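Local coordinates for protein importin subunit beta-1 (Saccharomyces cerevisiae, PDB 5OWU) that carries cargo proteins into the nucleus together with importin alpha, the subunit that recognises the classical nuclear localization signal, at residues I238-M252 with N279-I293. Residues are numbered along the deposited sequence; the frame is centred on the assembly and turned at random. Where two conformers were deposited one is given.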
loop_
_atom_site.group_PDB
_atom_site.type_symbol
_atom_site.label_atom_id
_atom_site.label_comp_id
_atom_site.label_asym_id
_atom_site.label_seq_id
_atom_site.Cartn_x
_atom_site.Cartn_y
_atom_site.Cartn_z
ATOM N N ILE A 238 5.269 16.811 26.073
ATOM C CA ILE A 238 5.609 16.522 24.683
ATOM C C ILE A 238 4.682 15.467 24.091
ATOM O O ILE A 238 4.394 15.494 22.890
ATOM C CB ILE A 238 7.088 16.100 24.582
ATOM C CG1 ILE A 238 7.513 16.016 23.112
ATOM C CG2 ILE A 238 7.329 14.771 25.308
ATOM C CD1 ILE A 238 8.988 15.718 22.907
ATOM N N GLU A 239 4.212 14.517 24.902
ATOM C CA GLU A 239 3.273 13.521 24.390
ATOM C C GLU A 239 1.928 14.155 24.056
ATOM O O GLU A 239 1.294 13.797 23.052
ATOM C CB GLU A 239 3.103 12.391 25.405
ATOM C CG GLU A 239 4.293 11.444 25.466
ATOM C CD GLU A 239 4.212 10.472 26.627
ATOM O OE1 GLU A 239 3.305 9.611 26.623
ATOM O OE2 GLU A 239 5.050 10.575 27.548
ATOM N N VAL A 240 1.476 15.100 24.885
ATOM C CA VAL A 240 0.257 15.841 24.576
ATOM C C VAL A 240 0.414 16.568 23.248
ATOM O O VAL A 240 -0.467 16.517 22.384
ATOM C CB VAL A 240 -0.083 16.814 25.721
ATOM C CG1 VAL A 240 -1.189 17.798 25.315
ATOM C CG2 VAL A 240 -0.508 16.037 26.947
ATOM N N GLN A 241 1.547 17.253 23.065
ATOM C CA GLN A 241 1.826 17.902 21.789
ATOM C C GLN A 241 1.743 16.907 20.640
ATOM O O GLN A 241 1.077 17.161 19.632
ATOM C CB GLN A 241 3.209 18.559 21.821
ATOM C CG GLN A 241 3.299 19.796 22.688
ATOM C CD GLN A 241 4.680 20.429 22.640
ATOM O OE1 GLN A 241 5.680 19.744 22.425
ATOM N NE2 GLN A 241 4.738 21.742 22.830
ATOM N N ALA A 242 2.419 15.765 20.773
ATOM C CA ALA A 242 2.418 14.778 19.696
ATOM C C ALA A 242 0.994 14.363 19.337
ATOM O O ALA A 242 0.620 14.321 18.158
ATOM C CB ALA A 242 3.255 13.561 20.097
ATOM N N ALA A 243 0.178 14.070 20.349
ATOM C CA ALA A 243 -1.208 13.697 20.086
ATOM C C ALA A 243 -1.961 14.822 19.383
ATOM O O ALA A 243 -2.702 14.586 18.416
ATOM C CB ALA A 243 -1.894 13.322 21.400
ATOM N N ALA A 244 -1.779 16.060 19.852
ATOM C CA ALA A 244 -2.494 17.181 19.263
ATOM C C ALA A 244 -2.093 17.385 17.806
ATOM O O ALA A 244 -2.940 17.695 16.960
ATOM C CB ALA A 244 -2.245 18.448 20.082
ATOM N N PHE A 245 -0.808 17.208 17.492
ATOM C CA PHE A 245 -0.358 17.327 16.109
ATOM C C PHE A 245 -0.882 16.185 15.246
ATOM O O PHE A 245 -1.195 16.398 14.070
ATOM C CB PHE A 245 1.173 17.396 16.051
ATOM C CG PHE A 245 1.708 18.799 15.997
ATOM C CD1 PHE A 245 1.655 19.525 14.820
ATOM C CD2 PHE A 245 2.258 19.396 17.122
ATOM C CE1 PHE A 245 2.141 20.825 14.766
ATOM C CE2 PHE A 245 2.746 20.695 17.073
ATOM C CZ PHE A 245 2.688 21.407 15.895
ATOM N N GLY A 246 -1.004 14.977 15.798
ATOM C CA GLY A 246 -1.707 13.926 15.072
ATOM C C GLY A 246 -3.111 14.360 14.692
ATOM O O GLY A 246 -3.550 14.194 13.543
ATOM N N CYS A 247 -3.824 14.952 15.654
ATOM C CA CYS A 247 -5.151 15.502 15.378
ATOM C C CYS A 247 -5.104 16.540 14.275
ATOM O O CYS A 247 -5.904 16.509 13.333
ATOM C CB CYS A 247 -5.730 16.145 16.631
ATOM S SG CYS A 247 -6.524 15.008 17.688
ATOM N N LEU A 248 -4.189 17.501 14.394
ATOM C CA LEU A 248 -4.121 18.568 13.405
ATOM C C LEU A 248 -3.886 18.010 12.013
ATOM O O LEU A 248 -4.518 18.454 11.050
ATOM C CB LEU A 248 -3.014 19.565 13.761
ATOM C CG LEU A 248 -3.377 20.847 14.498
ATOM C CD1 LEU A 248 -2.129 21.708 14.612
ATOM C CD2 LEU A 248 -4.498 21.619 13.808
ATOM N N CYS A 249 -2.979 17.037 11.878
ATOM C CA CYS A 249 -2.692 16.499 10.553
ATOM C C CYS A 249 -3.915 15.807 9.979
ATOM O O CYS A 249 -4.253 15.990 8.798
ATOM C CB CYS A 249 -1.511 15.528 10.616
ATOM S SG CYS A 249 0.076 16.321 10.970
ATOM N N LYS A 250 -4.598 15.006 10.801
ATOM C CA LYS A 250 -5.786 14.319 10.309
ATOM C C LYS A 250 -6.874 15.316 9.925
ATOM O O LYS A 250 -7.571 15.136 8.915
ATOM C CB LYS A 250 -6.290 13.340 11.364
ATOM C CG LYS A 250 -6.714 12.000 10.782
ATOM C CD LYS A 250 -7.747 11.282 11.645
ATOM C CE LYS A 250 -8.131 9.935 11.054
ATOM N NZ LYS A 250 -8.655 10.077 9.660
ATOM N N ILE A 251 -7.031 16.377 10.715
ATOM C CA ILE A 251 -8.005 17.416 10.389
ATOM C C ILE A 251 -7.649 18.090 9.077
ATOM O O ILE A 251 -8.529 18.418 8.279
ATOM C CB ILE A 251 -8.101 18.450 11.525
ATOM C CG1 ILE A 251 -8.770 17.824 12.751
ATOM C CG2 ILE A 251 -8.887 19.686 11.065
ATOM C CD1 ILE A 251 -8.613 18.639 14.024
ATOM N N MET A 252 -6.365 18.363 8.851
ATOM C CA MET A 252 -5.973 18.989 7.593
ATOM C C MET A 252 -6.319 18.080 6.421
ATOM O O MET A 252 -6.873 18.534 5.411
ATOM C CB MET A 252 -4.477 19.310 7.617
ATOM C CG MET A 252 -3.900 19.863 6.310
ATOM S SD MET A 252 -4.461 21.519 5.895
ATOM C CE MET A 252 -3.812 22.455 7.292
ATOM N N ASN A 279 14.513 20.283 19.970
ATOM C CA ASN A 279 14.017 18.941 20.250
ATOM C C ASN A 279 13.576 18.295 18.942
ATOM O O ASN A 279 12.677 18.810 18.267
ATOM C CB ASN A 279 12.854 18.994 21.238
ATOM C CG ASN A 279 12.367 17.619 21.637
ATOM O OD1 ASN A 279 11.848 16.869 20.812
ATOM N ND2 ASN A 279 12.520 17.284 22.912
ATOM N N ASP A 280 14.195 17.160 18.593
ATOM C CA ASP A 280 13.939 16.542 17.295
ATOM C C ASP A 280 12.500 16.059 17.169
ATOM O O ASP A 280 11.940 16.070 16.067
ATOM C CB ASP A 280 14.904 15.375 17.055
ATOM C CG ASP A 280 16.350 15.819 16.939
ATOM O OD1 ASP A 280 16.604 17.029 16.769
ATOM O OD2 ASP A 280 17.238 14.949 17.010
ATOM N N LYS A 281 11.884 15.635 18.272
ATOM C CA LYS A 281 10.511 15.138 18.209
ATOM C C LYS A 281 9.528 16.268 17.896
ATOM O O LYS A 281 8.636 16.119 17.048
ATOM C CB LYS A 281 10.155 14.448 19.530
ATOM C CG LYS A 281 8.677 14.061 19.711
ATOM C CD LYS A 281 8.367 12.692 19.142
ATOM C CE LYS A 281 6.970 12.232 19.546
ATOM N NZ LYS A 281 6.869 11.982 21.014
ATOM N N VAL A 282 9.675 17.405 18.576
ATOM C CA VAL A 282 8.806 18.556 18.324
ATOM C C VAL A 282 8.927 18.992 16.866
ATOM O O VAL A 282 7.932 19.073 16.116
ATOM C CB VAL A 282 9.164 19.705 19.284
ATOM C CG1 VAL A 282 8.257 20.913 19.058
ATOM C CG2 VAL A 282 9.091 19.234 20.741
ATOM N N ALA A 283 10.164 19.282 16.448
ATOM C CA ALA A 283 10.406 19.674 15.069
ATOM C C ALA A 283 9.786 18.669 14.115
ATOM O O ALA A 283 9.121 19.051 13.143
ATOM C CB ALA A 283 11.908 19.810 14.818
ATOM N N SER A 284 9.970 17.375 14.394
ATOM C CA SER A 284 9.385 16.340 13.548
ATOM C C SER A 284 7.879 16.510 13.435
ATOM O O SER A 284 7.307 16.326 12.351
ATOM C CB SER A 284 9.714 14.950 14.099
ATOM O OG SER A 284 11.089 14.659 13.957
ATOM N N MET A 285 7.217 16.855 14.544
ATOM C CA MET A 285 5.776 17.108 14.498
ATOM C C MET A 285 5.442 18.180 13.469
ATOM O O MET A 285 4.536 18.008 12.633
ATOM C CB MET A 285 5.261 17.549 15.868
ATOM C CG MET A 285 5.416 16.541 16.976
ATOM S SD MET A 285 4.827 17.257 18.527
ATOM C CE MET A 285 5.866 16.393 19.702
ATOM N N THR A 286 6.152 19.312 13.527
ATOM C CA THR A 286 5.831 20.384 12.583
ATOM C C THR A 286 6.087 19.932 11.150
ATOM O O THR A 286 5.297 20.223 10.233
ATOM C CB THR A 286 6.636 21.649 12.897
ATOM O OG1 THR A 286 8.012 21.459 12.544
ATOM C CG2 THR A 286 6.540 21.998 14.371
ATOM N N VAL A 287 7.178 19.192 10.944
ATOM C CA VAL A 287 7.487 18.691 9.612
ATOM C C VAL A 287 6.330 17.854 9.087
ATOM O O VAL A 287 5.866 18.048 7.959
ATOM C CB VAL A 287 8.805 17.898 9.631
ATOM C CG1 VAL A 287 9.051 17.223 8.283
ATOM C CG2 VAL A 287 9.960 18.818 9.968
ATOM N N GLU A 288 5.834 16.919 9.907
ATOM C CA GLU A 288 4.741 16.065 9.457
ATOM C C GLU A 288 3.520 16.895 9.095
ATOM O O GLU A 288 2.803 16.572 8.139
ATOM C CB GLU A 288 4.385 15.034 10.532
ATOM C CG GLU A 288 3.164 14.175 10.186
ATOM C CD GLU A 288 3.332 13.406 8.885
ATOM O OE1 GLU A 288 4.490 13.151 8.481
ATOM O OE2 GLU A 288 2.303 13.056 8.264
ATOM N N PHE A 289 3.263 17.965 9.849
ATOM C CA PHE A 289 2.150 18.847 9.495
ATOM C C PHE A 289 2.317 19.426 8.089
ATOM O O PHE A 289 1.378 19.425 7.271
ATOM C CB PHE A 289 2.041 19.968 10.526
ATOM C CG PHE A 289 0.869 20.868 10.302
ATOM C CD1 PHE A 289 -0.411 20.382 10.453
ATOM C CD2 PHE A 289 1.042 22.188 9.934
ATOM C CE1 PHE A 289 -1.502 21.188 10.254
ATOM C CE2 PHE A 289 -0.060 23.007 9.731
ATOM C CZ PHE A 289 -1.331 22.497 9.888
ATOM N N TRP A 290 3.511 19.935 7.780
ATOM C CA TRP A 290 3.669 20.548 6.465
ATOM C C TRP A 290 3.696 19.501 5.353
ATOM O O TRP A 290 3.216 19.770 4.241
ATOM C CB TRP A 290 4.906 21.443 6.456
ATOM C CG TRP A 290 4.568 22.759 7.072
ATOM C CD1 TRP A 290 4.794 23.150 8.361
ATOM C CD2 TRP A 290 3.891 23.847 6.434
ATOM N NE1 TRP A 290 4.306 24.421 8.560
ATOM C CE2 TRP A 290 3.745 24.869 7.393
ATOM C CE3 TRP A 290 3.392 24.056 5.143
ATOM C CZ2 TRP A 290 3.136 26.081 7.099
ATOM C CZ3 TRP A 290 2.784 25.256 4.855
ATOM C CH2 TRP A 290 2.660 26.255 5.830
ATOM N N SER A 291 4.190 18.293 5.641
ATOM C CA SER A 291 4.089 17.218 4.662
ATOM C C SER A 291 2.632 16.880 4.380
ATOM O O SER A 291 2.262 16.632 3.229
ATOM C CB SER A 291 4.848 15.979 5.141
ATOM O OG SER A 291 6.253 16.187 5.088
ATOM N N THR A 292 1.789 16.865 5.415
ATOM C CA THR A 292 0.365 16.619 5.189
ATOM C C THR A 292 -0.223 17.677 4.265
ATOM O O THR A 292 -0.938 17.357 3.302
ATOM C CB THR A 292 -0.390 16.585 6.520
ATOM O OG1 THR A 292 0.135 15.538 7.346
ATOM C CG2 THR A 292 -1.858 16.320 6.294
ATOM N N ILE A 293 0.081 18.953 4.531
ATOM C CA ILE A 293 -0.388 20.016 3.638
ATOM C C ILE A 293 0.032 19.739 2.196
ATOM O O ILE A 293 -0.788 19.781 1.266
ATOM C CB ILE A 293 0.131 21.383 4.111
ATOM C CG1 ILE A 293 -0.553 21.767 5.425
ATOM C CG2 ILE A 293 -0.121 22.449 3.051
ATOM C CD1 ILE A 293 -0.005 23.046 6.053
#
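Met285 faces Phe245 and Phe289 faces Cys249 across two nearly parallel helices, whose segment axes approach to 9.3 Å at an angle of 6°. Knobs-into-holes packing occurs twice: Met285 enters the hole formed by Ile238, Gln241, Ala242 and Phe245, and Phe289 that formed by Phe245, Leu248, Cys249 and Met252. Met285 CB stands over one face of the Phe245 ring, 4.0 Å from its centroid, a CH-pi contact, while its SD approaches the same ring obliquely. With CG anti to the backbone N (chi1 -176°), the Phe289 ring reaches across to Leu248 and Met252; Cys249 SG lies at its edge, and Met252 CE meets its CZ at 3.6 Å. At the N-terminal end, Ile238 CD1 packs 3.6 Å from Lys281 CG and also touches Asn279, the N-cap, whose OD1 accepts from Val282 N at 3.2 Å and weakly from Lys281 N. Replacing Asn279 with an alanine would probably leave those two amides without their side-chain cap. The pair joins HEAT 6 to HEAT 7: helix 260-274 packs against Leu248, Met252 and Phe289, while helices 317-332 and 347-362 contact Val287 of 279-293.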